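Local coordinates for protein 1-pyrroline-5-carboxylate dehydrogenase (Thermus thermophilus, PDB 1UZB) that probably oxidises the open-chain semialdehyde of 1-pyrroline-5-carboxylate to glutamate with a nicotinamide cofactor, as an aldehyde dehydrogenase family enzyme of proline breakdown, at residues N293-D298 with S326-T331; L349-A354 with G396-P401; E382-L387 with V403-P408. All blocks are in the same frame, centred on the assembly; numbering follows the deposited sequence.

In the fold
Contacts 1 and 3 lie in one seven-stranded mixed sheet: contact 1 pairs two inner parallel strands, whereas contact 3 pairs one of the two outermost strands within the chain, 384-387, with its antiparallel neighbour. Their centres are 14 Å apart and strand 422-428 runs between them. Contact 1 is almost wholly buried, with a mostly regular ladder, aliphatic side chains on both faces and one arginine; contact 3 is partly buried, and a beta bulge breaks its register. Contact 2, made by two loops, has neither strand pairing nor hydrogen bonds between its segments and rests on proline, valine, leucine and one phenylalanine ring. It touches contact 3 where Pro-401 O packs against Leu-387 CG, 3.8 Å away, just before strand 402-405 begins.

Contact 1: residues N293-D298 with S326-T331; sequences NAIIVD and SRLILT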
loop_
_atom_site.group_PDB
_atom_site.type_symbol
_atom_site.label_atom_id
_atom_site.label_comp_id
_atom_site.label_asym_id
_atom_site.label_seq_id
_atom_site.Cartn_x
_atom_site.Cartn_y
_atom_site.Cartn_z
ATOM N N ASN A 293 -20.494 3.734 35.326
ATOM C CA ASN A 293 -21.073 3.567 34.005
ATOM C C ASN A 293 -22.578 3.493 33.901
ATOM O O ASN A 293 -23.245 2.774 34.651
ATOM C CB ASN A 293 -20.448 2.341 33.352
ATOM C CG ASN A 293 -18.982 2.199 33.688
ATOM O OD1 ASN A 293 -18.178 3.104 33.453
ATOM N ND2 ASN A 293 -18.626 1.057 34.250
ATOM N N ALA A 294 -23.099 4.221 32.920
ATOM C CA ALA A 294 -24.528 4.268 32.694
ATOM C C ALA A 294 -24.970 3.745 31.341
ATOM O O ALA A 294 -24.227 3.785 30.355
ATOM C CB ALA A 294 -25.026 5.699 32.851
ATOM N N ILE A 295 -26.194 3.235 31.322
ATOM C CA ILE A 295 -26.828 2.797 30.094
ATOM C C ILE A 295 -28.067 3.680 30.014
ATOM O O ILE A 295 -28.845 3.774 30.976
ATOM C CB ILE A 295 -27.293 1.329 30.123
ATOM C CG1 ILE A 295 -26.078 0.396 30.041
ATOM C CG2 ILE A 295 -28.252 1.071 28.957
ATOM C CD1 ILE A 295 -26.416 -1.071 30.159
ATOM N N ILE A 296 -28.222 4.352 28.883
ATOM C CA ILE A 296 -29.367 5.212 28.629
ATOM C C ILE A 296 -30.336 4.442 27.751
ATOM O O ILE A 296 -29.917 3.772 26.810
ATOM C CB ILE A 296 -28.975 6.475 27.825
ATOM C CG1 ILE A 296 -28.048 7.375 28.646
ATOM C CG2 ILE A 296 -30.236 7.232 27.396
ATOM C CD1 ILE A 296 -27.459 8.528 27.848
ATOM N N VAL A 297 -31.625 4.524 28.056
ATOM C CA VAL A 297 -32.627 3.878 27.221
ATOM C C VAL A 297 -33.708 4.913 26.936
ATOM O O VAL A 297 -34.218 5.542 27.862
ATOM C CB VAL A 297 -33.295 2.663 27.901
ATOM C CG1 VAL A 297 -34.235 1.982 26.909
ATOM C CG2 VAL A 297 -32.246 1.681 28.386
ATOM N N ASP A 298 -34.035 5.128 25.662
ATOM C CA ASP A 298 -35.098 6.076 25.346
ATOM C C ASP A 298 -36.353 5.332 24.897
ATOM O O ASP A 298 -36.356 4.105 24.814
ATOM C CB ASP A 298 -34.661 7.142 24.318
ATOM C CG ASP A 298 -34.383 6.585 22.935
ATOM O OD1 ASP A 298 -35.049 5.619 22.514
ATOM O OD2 ASP A 298 -33.504 7.156 22.254
ATOM N N SER A 326 -23.826 0.577 36.448
ATOM C CA SER A 326 -24.274 0.849 37.810
ATOM C C SER A 326 -25.341 1.940 37.792
ATOM O O SER A 326 -25.944 2.253 38.821
ATOM C CB SER A 326 -23.099 1.267 38.703
ATOM O OG SER A 326 -22.412 2.389 38.185
ATOM N N ARG A 327 -25.565 2.528 36.619
ATOM C CA ARG A 327 -26.584 3.554 36.457
ATOM C C ARG A 327 -27.443 3.208 35.249
ATOM O O ARG A 327 -26.923 2.803 34.205
ATOM C CB ARG A 327 -25.959 4.940 36.246
ATOM C CG ARG A 327 -25.138 5.462 37.418
ATOM C CD ARG A 327 -24.684 6.894 37.157
ATOM N NE ARG A 327 -23.806 6.974 35.992
ATOM C CZ ARG A 327 -23.654 8.059 35.239
ATOM N NH1 ARG A 327 -22.829 8.026 34.200
ATOM N NH2 ARG A 327 -24.331 9.170 35.512
ATOM N N LEU A 328 -28.756 3.340 35.405
ATOM C CA LEU A 328 -29.701 3.096 34.319
ATOM C C LEU A 328 -30.473 4.402 34.188
ATOM O O LEU A 328 -31.234 4.770 35.081
ATOM C CB LEU A 328 -30.653 1.944 34.659
ATOM C CG LEU A 328 -31.730 1.679 33.603
ATOM C CD1 LEU A 328 -31.085 1.348 32.260
ATOM C CD2 LEU A 328 -32.616 0.539 34.061
ATOM N N ILE A 329 -30.238 5.116 33.091
ATOM C CA ILE A 329 -30.881 6.405 32.845
ATOM C C ILE A 329 -32.010 6.206 31.850
ATOM O O ILE A 329 -31.779 5.883 30.686
ATOM C CB ILE A 329 -29.854 7.417 32.294
ATOM C CG1 ILE A 329 -28.694 7.565 33.284
ATOM C CG2 ILE A 329 -30.514 8.768 32.063
ATOM C CD1 ILE A 329 -27.510 8.330 32.730
ATOM N N LEU A 330 -33.238 6.398 32.317
ATOM C CA LEU A 330 -34.411 6.199 31.480
ATOM C C LEU A 330 -35.173 7.482 31.197
ATOM O O LEU A 330 -35.491 8.231 32.121
ATOM C CB LEU A 330 -35.359 5.204 32.156
ATOM C CG LEU A 330 -34.735 3.867 32.573
ATOM C CD1 LEU A 330 -35.729 3.030 33.372
ATOM C CD2 LEU A 330 -34.282 3.119 31.330
ATOM N N THR A 331 -35.466 7.737 29.924
ATOM C CA THR A 331 -36.237 8.918 29.563
ATOM C C THR A 331 -37.656 8.630 30.045
ATOM O O THR A 331 -38.016 7.476 30.279
ATOM C CB THR A 331 -36.224 9.167 28.037
ATOM O OG1 THR A 331 -36.837 8.063 27.361
ATOM C CG2 THR A 331 -34.796 9.333 27.542
HETATM O O HOH W 1 -20.036 1.410 36.980
#
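Ala-294 CB lies over one face of the Arg-327 guanidinium, 3.5 Å from NH1, while CD1 of Ile-329 approaches the same methyl at 3.6 Å. The arginine chain bends at chi3 (-63°), and the alanine methyl is offset toward the rim of the guanidinium, whose NH1 and NH2 are held by the carbonyls of Ala-438 and Val-437. On this face Ile-296 CG1 also packs against Ile-329 CB, under helix 431-439. The two strands are the parallel pair of a beta-alpha-beta unit whose connecting helix, 303-315, covers the other face, where Ile-295, Val-297, Leu-328 and Leu-330 gather. Here Leu-330 CD2 sits 3.6 Å from Val-297 CB, the two side chains running side by side. Backbone bonds alternate along the pair, from Ile-295 N to Arg-327 O and from Ile-329 N to Ile-295 O (2.9 Å, 163° at the hydrogen). The beginning of the ladder is less regular and wetter: Asn-293 O accepts hydrogen bonds from both Ser-326 N, at 2.9 Å, and Arg-327 N, at 3.1 Å. Partly exposed Ser-326 shares a water with the backbone of Asn-293, its OG lying 2.8 Å from that water and Asn-293 N 2.9 Å.

Contact 2: residues L349-A354 with G396-P401; sequences LSVGPA and GYFIAP
Phe-398 brings CE1 and CZ of its ring up to the backbone of Gly-352 and Pro-353, with CE1 3.3 Å from Gly-352 O and CZ 3.6 Å from Pro-353 N. Both atoms meet the ring obliquely. Gly-352 CA makes an off-centre CH-pi contact, 4.3 Å from the ring centroid and 29° off its normal, and the Pro-353 and Phe-398 side chains cross at roughly a right angle. Next along, Val-351 divides its two methyls between partners. With chi1 at -173°, CG1 stands opposite the valine's own nitrogen and lies alongside Phe-398, 4.1 Å from its CB, while CG2 points at the Pro-401 ring and comes 3.9 Å from its CD. Leu-349 CD1 ends the row at 3.9 Å from Pro-401 CG. The touching parts, 349-353 and 398-401, run nearly opposite, 168° apart, yet they meet through side chains and the Gly-352/Pro-353 peptide and not as a ladder. Outside bonds brace both loops: Ser-350 and Gly-352 bond through their backbones to Leu-360, and Phe-398 to Leu-392. Gly-396 C, in the first residue of the inverse gamma turn centred on Tyr-397, lies over one face of the Phe-398 ring. The contact thus joins the loop following helix 332-346 to the one leading into strand 402-405; Leu-349 and Pro-401 both rest on Tyr-315 of helix 303-315, and Ile-399 turns to helix 366-379.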
loop_
_atom_site.group_PDB
_atom_site.type_symbol
_atom_site.label_atom_id
_atom_site.label_comp_id
_atom_site.label_asym_id
_atom_site.label_seq_id
_atom_site.Cartn_x
_atom_site.Cartn_y
_atom_site.Cartn_z
ATOM N N LEU A 349 -32.790 -14.037 38.808
ATOM C CA LEU A 349 -31.377 -14.397 38.850
ATOM C C LEU A 349 -31.042 -15.292 40.040
ATOM O O LEU A 349 -31.445 -15.015 41.170
ATOM C CB LEU A 349 -30.518 -13.130 38.901
ATOM C CG LEU A 349 -30.593 -12.181 37.702
ATOM C CD1 LEU A 349 -29.794 -10.922 38.006
ATOM C CD2 LEU A 349 -30.061 -12.873 36.453
ATOM N N SER A 350 -30.306 -16.369 39.779
ATOM C CA SER A 350 -29.906 -17.283 40.842
ATOM C C SER A 350 -28.614 -16.791 41.486
ATOM O O SER A 350 -27.769 -16.182 40.823
ATOM C CB SER A 350 -29.706 -18.695 40.284
ATOM O OG SER A 350 -28.678 -18.731 39.311
ATOM N N VAL A 351 -28.472 -17.048 42.781
ATOM C CA VAL A 351 -27.291 -16.637 43.529
ATOM C C VAL A 351 -26.826 -17.811 44.378
ATOM O O VAL A 351 -27.620 -18.413 45.101
ATOM C CB VAL A 351 -27.607 -15.455 44.471
ATOM C CG1 VAL A 351 -26.326 -14.932 45.097
ATOM C CG2 VAL A 351 -28.329 -14.351 43.707
ATOM N N GLY A 352 -25.544 -18.141 44.298
ATOM C CA GLY A 352 -25.044 -19.249 45.087
ATOM C C GLY A 352 -23.584 -19.538 44.825
ATOM O O GLY A 352 -22.917 -18.763 44.145
ATOM N N PRO A 353 -23.051 -20.645 45.363
ATOM C CA PRO A 353 -21.645 -21.003 45.160
ATOM C C PRO A 353 -21.298 -20.972 43.675
ATOM O O PRO A 353 -22.018 -21.536 42.846
ATOM C CB PRO A 353 -21.563 -22.408 45.737
ATOM C CG PRO A 353 -22.589 -22.375 46.840
ATOM C CD PRO A 353 -23.740 -21.643 46.202
ATOM N N ALA A 354 -20.187 -20.318 43.348
ATOM C CA ALA A 354 -19.745 -20.190 41.963
ATOM C C ALA A 354 -19.605 -21.525 41.224
ATOM O O ALA A 354 -19.890 -21.607 40.027
ATOM C CB ALA A 354 -18.425 -19.419 41.918
ATOM N N GLY A 396 -20.838 -17.967 52.418
ATOM C CA GLY A 396 -20.317 -17.180 51.312
ATOM C C GLY A 396 -20.771 -15.732 51.359
ATOM O O GLY A 396 -21.749 -15.400 52.026
ATOM N N TYR A 397 -20.065 -14.864 50.640
ATOM C CA TYR A 397 -20.393 -13.440 50.619
ATOM C C TYR A 397 -21.444 -13.157 49.552
ATOM O O TYR A 397 -21.201 -12.416 48.598
ATOM C CB TYR A 397 -19.123 -12.630 50.349
ATOM C CG TYR A 397 -17.970 -13.021 51.248
ATOM C CD1 TYR A 397 -16.752 -13.434 50.710
ATOM C CD2 TYR A 397 -18.103 -12.995 52.637
ATOM C CE1 TYR A 397 -15.691 -13.814 51.532
ATOM C CE2 TYR A 397 -17.045 -13.371 53.468
ATOM C CZ TYR A 397 -15.844 -13.778 52.909
ATOM O OH TYR A 397 -14.793 -14.146 53.721
ATOM N N PHE A 398 -22.626 -13.732 49.741
ATOM C CA PHE A 398 -23.714 -13.587 48.787
ATOM C C PHE A 398 -24.609 -12.375 49.022
ATOM O O PHE A 398 -25.193 -12.214 50.094
ATOM C CB PHE A 398 -24.566 -14.857 48.794
ATOM C CG PHE A 398 -23.781 -16.114 48.540
ATOM C CD1 PHE A 398 -23.106 -16.298 47.337
ATOM C CD2 PHE A 398 -23.714 -17.115 49.506
ATOM C CE1 PHE A 398 -22.374 -17.462 47.099
ATOM C CE2 PHE A 398 -22.985 -18.280 49.277
ATOM C CZ PHE A 398 -22.314 -18.452 48.071
ATOM N N ILE A 399 -24.708 -11.529 48.002
ATOM C CA ILE A 399 -25.545 -10.338 48.048
ATOM C C ILE A 399 -26.548 -10.432 46.903
ATOM O O ILE A 399 -26.189 -10.767 45.774
ATOM C CB ILE A 399 -24.706 -9.052 47.889
ATOM C CG1 ILE A 399 -23.684 -8.959 49.023
ATOM C CG2 ILE A 399 -25.615 -7.832 47.905
ATOM C CD1 ILE A 399 -22.771 -7.757 48.942
ATOM N N ALA A 400 -27.809 -10.145 47.201
ATOM C CA ALA A 400 -28.860 -10.217 46.196
ATOM C C ALA A 400 -28.829 -9.054 45.211
ATOM O O ALA A 400 -28.451 -7.939 45.567
ATOM C CB ALA A 400 -30.222 -10.263 46.885
ATOM N N PRO A 401 -29.207 -9.309 43.945
ATOM C CA PRO A 401 -29.230 -8.257 42.926
ATOM C C PRO A 401 -30.083 -7.139 43.513
ATOM O O PRO A 401 -31.211 -7.368 43.957
ATOM C CB PRO A 401 -29.897 -8.946 41.740
ATOM C CG PRO A 401 -29.390 -10.343 41.864
ATOM C CD PRO A 401 -29.526 -10.620 43.350
#

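Contact 3: residues E382-L387 with V403-P408; sequences EGQLVL and VFTEVP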
loop_
_atom_site.group_PDB
_atom_site.type_symbol
_atom_site.label_atom_id
_atom_site.label_comp_id
_atom_site.label_asym_id
_atom_site.label_seq_id
_atom_site.Cartn_x
_atom_site.Cartn_y
_atom_site.Cartn_z
ATOM N N GLU A 382 -31.284 7.746 49.978
ATOM C CA GLU A 382 -31.088 8.599 48.809
ATOM C C GLU A 382 -32.121 8.306 47.724
ATOM O O GLU A 382 -32.659 9.221 47.101
ATOM C CB GLU A 382 -29.677 8.416 48.241
ATOM C CG GLU A 382 -28.564 8.803 49.199
ATOM C CD GLU A 382 -27.205 8.831 48.531
ATOM O OE1 GLU A 382 -26.881 7.873 47.795
ATOM O OE2 GLU A 382 -26.457 9.811 48.742
ATOM N N GLY A 383 -32.394 7.025 47.498
ATOM C CA GLY A 383 -33.367 6.644 46.492
ATOM C C GLY A 383 -34.393 5.679 47.054
ATOM O O GLY A 383 -34.509 5.539 48.271
ATOM N N GLN A 384 -35.135 5.011 46.176
ATOM C CA GLN A 384 -36.152 4.057 46.608
ATOM C C GLN A 384 -35.732 2.626 46.291
ATOM O O GLN A 384 -35.581 2.260 45.124
ATOM C CB GLN A 384 -37.488 4.348 45.917
ATOM C CG GLN A 384 -38.616 3.422 46.361
ATOM C CD GLN A 384 -39.812 3.446 45.429
ATOM O OE1 GLN A 384 -40.846 2.841 45.713
ATOM N NE2 GLN A 384 -39.673 4.135 44.304
ATOM N N LEU A 385 -35.544 1.816 47.327
ATOM C CA LEU A 385 -35.160 0.423 47.138
ATOM C C LEU A 385 -36.361 -0.334 46.584
ATOM O O LEU A 385 -37.428 -0.343 47.199
ATOM C CB LEU A 385 -34.731 -0.195 48.473
ATOM C CG LEU A 385 -34.283 -1.658 48.432
ATOM C CD1 LEU A 385 -33.014 -1.783 47.600
ATOM C CD2 LEU A 385 -34.045 -2.156 49.852
ATOM N N VAL A 386 -36.195 -0.968 45.426
ATOM C CA VAL A 386 -37.294 -1.716 44.823
ATOM C C VAL A 386 -36.975 -3.188 44.568
ATOM O O VAL A 386 -37.834 -3.937 44.105
ATOM C CB VAL A 386 -37.768 -1.068 43.501
ATOM C CG1 VAL A 386 -38.436 0.274 43.789
ATOM C CG2 VAL A 386 -36.595 -0.888 42.553
ATOM N N LEU A 387 -35.745 -3.599 44.861
ATOM C CA LEU A 387 -35.346 -4.996 44.691
ATOM C C LEU A 387 -34.073 -5.311 45.466
ATOM O O LEU A 387 -33.128 -4.523 45.472
ATOM C CB LEU A 387 -35.127 -5.337 43.211
ATOM C CG LEU A 387 -34.821 -6.822 42.964
ATOM C CD1 LEU A 387 -36.048 -7.659 43.299
ATOM C CD2 LEU A 387 -34.414 -7.043 41.519
ATOM N N VAL A 403 -31.688 -3.053 43.307
ATOM C CA VAL A 403 -32.111 -1.951 42.456
ATOM C C VAL A 403 -32.722 -0.811 43.259
ATOM O O VAL A 403 -33.593 -1.026 44.110
ATOM C CB VAL A 403 -33.171 -2.393 41.417
ATOM C CG1 VAL A 403 -33.570 -1.207 40.541
ATOM C CG2 VAL A 403 -32.627 -3.519 40.557
ATOM N N PHE A 404 -32.236 0.398 43.003
ATOM C CA PHE A 404 -32.774 1.603 43.626
ATOM C C PHE A 404 -33.327 2.419 42.470
ATOM O O PHE A 404 -32.720 2.459 41.395
ATOM C CB PHE A 404 -31.689 2.441 44.308
ATOM C CG PHE A 404 -31.178 1.868 45.600
ATOM C CD1 PHE A 404 -30.027 1.091 45.628
ATOM C CD2 PHE A 404 -31.837 2.133 46.799
ATOM C CE1 PHE A 404 -29.531 0.584 46.828
ATOM C CE2 PHE A 404 -31.352 1.630 48.008
ATOM C CZ PHE A 404 -30.197 0.856 48.023
ATOM N N THR A 405 -34.474 3.059 42.662
ATOM C CA THR A 405 -35.018 3.883 41.595
ATOM C C THR A 405 -35.300 5.303 42.086
ATOM O O THR A 405 -35.178 5.590 43.281
ATOM C CB THR A 405 -36.282 3.251 40.969
ATOM O OG1 THR A 405 -36.588 3.936 39.749
ATOM C CG2 THR A 405 -37.469 3.329 41.917
ATOM N N GLU A 406 -35.665 6.184 41.156
ATOM C CA GLU A 406 -35.914 7.596 41.458
ATOM C C GLU A 406 -34.689 8.156 42.189
ATOM O O GLU A 406 -34.801 8.976 43.101
ATOM C CB GLU A 406 -37.171 7.767 42.322
ATOM C CG GLU A 406 -38.493 7.352 41.654
ATOM C CD GLU A 406 -38.925 8.257 40.503
ATOM O OE1 GLU A 406 -38.392 9.378 40.369
ATOM O OE2 GLU A 406 -39.822 7.846 39.732
ATOM N N VAL A 407 -33.511 7.712 41.766
ATOM C CA VAL A 407 -32.268 8.151 42.380
ATOM C C VAL A 407 -31.814 9.514 41.868
ATOM O O VAL A 407 -31.759 9.745 40.659
ATOM C CB VAL A 407 -31.133 7.136 42.118
ATOM C CG1 VAL A 407 -29.862 7.591 42.813
ATOM C CG2 VAL A 407 -31.542 5.755 42.602
ATOM N N PRO A 408 -31.504 10.447 42.784
ATOM C CA PRO A 408 -31.049 11.773 42.351
ATOM C C PRO A 408 -29.695 11.621 41.663
ATOM O O PRO A 408 -28.832 10.886 42.143
ATOM C CB PRO A 408 -30.939 12.546 43.664
ATOM C CG PRO A 408 -31.995 11.913 44.513
ATOM C CD PRO A 408 -31.799 10.439 44.226
#
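Leu-385 CD1 sits over one face of the Phe-404 ring in a CH-pi contact, 4.0 Å from the centroid and 18° off the normal. The chi1 of -179° sets CG opposite the leucine nitrogen, and CD1 reaches over the ring, offset toward its rim. Phe-404 also touches Val-422 of the next strand and Ile-413. The two strands form an antiparallel pair at one edge of the chain's sheet, interrupted by a classic beta bulge: Val-386 and Leu-387 both face Val-403. Val-403 O takes a nearly straight bond from Val-386 N, 2.9 Å long, and a weak one from Leu-387 N; Val-403 N in turn bonds to Leu-387 O. Around the bulge, Val-386 CG2 packs 3.6 Å from Val-403 CG1, and Leu-387 CB rests against Val-403 CB before its side chain reaches helix 332-346. Farther along, Gln-384 and Thr-405 are a hydrogen-bonded pair, each backbone nitrogen bonding to the other's oxygen. Thr-405 OG1 is hydrogen-bonded to Tyr-335 OH of helix 332-346, while Glu-406 forms a salt bridge with Arg-427. At the solvent side the extended Gln-384 chain runs alongside Thr-405, bringing NE2 to 3.3 Å from Thr-405 CG2; past the strands, Pro-408 CD lies 3.2 Å from Glu-382 O.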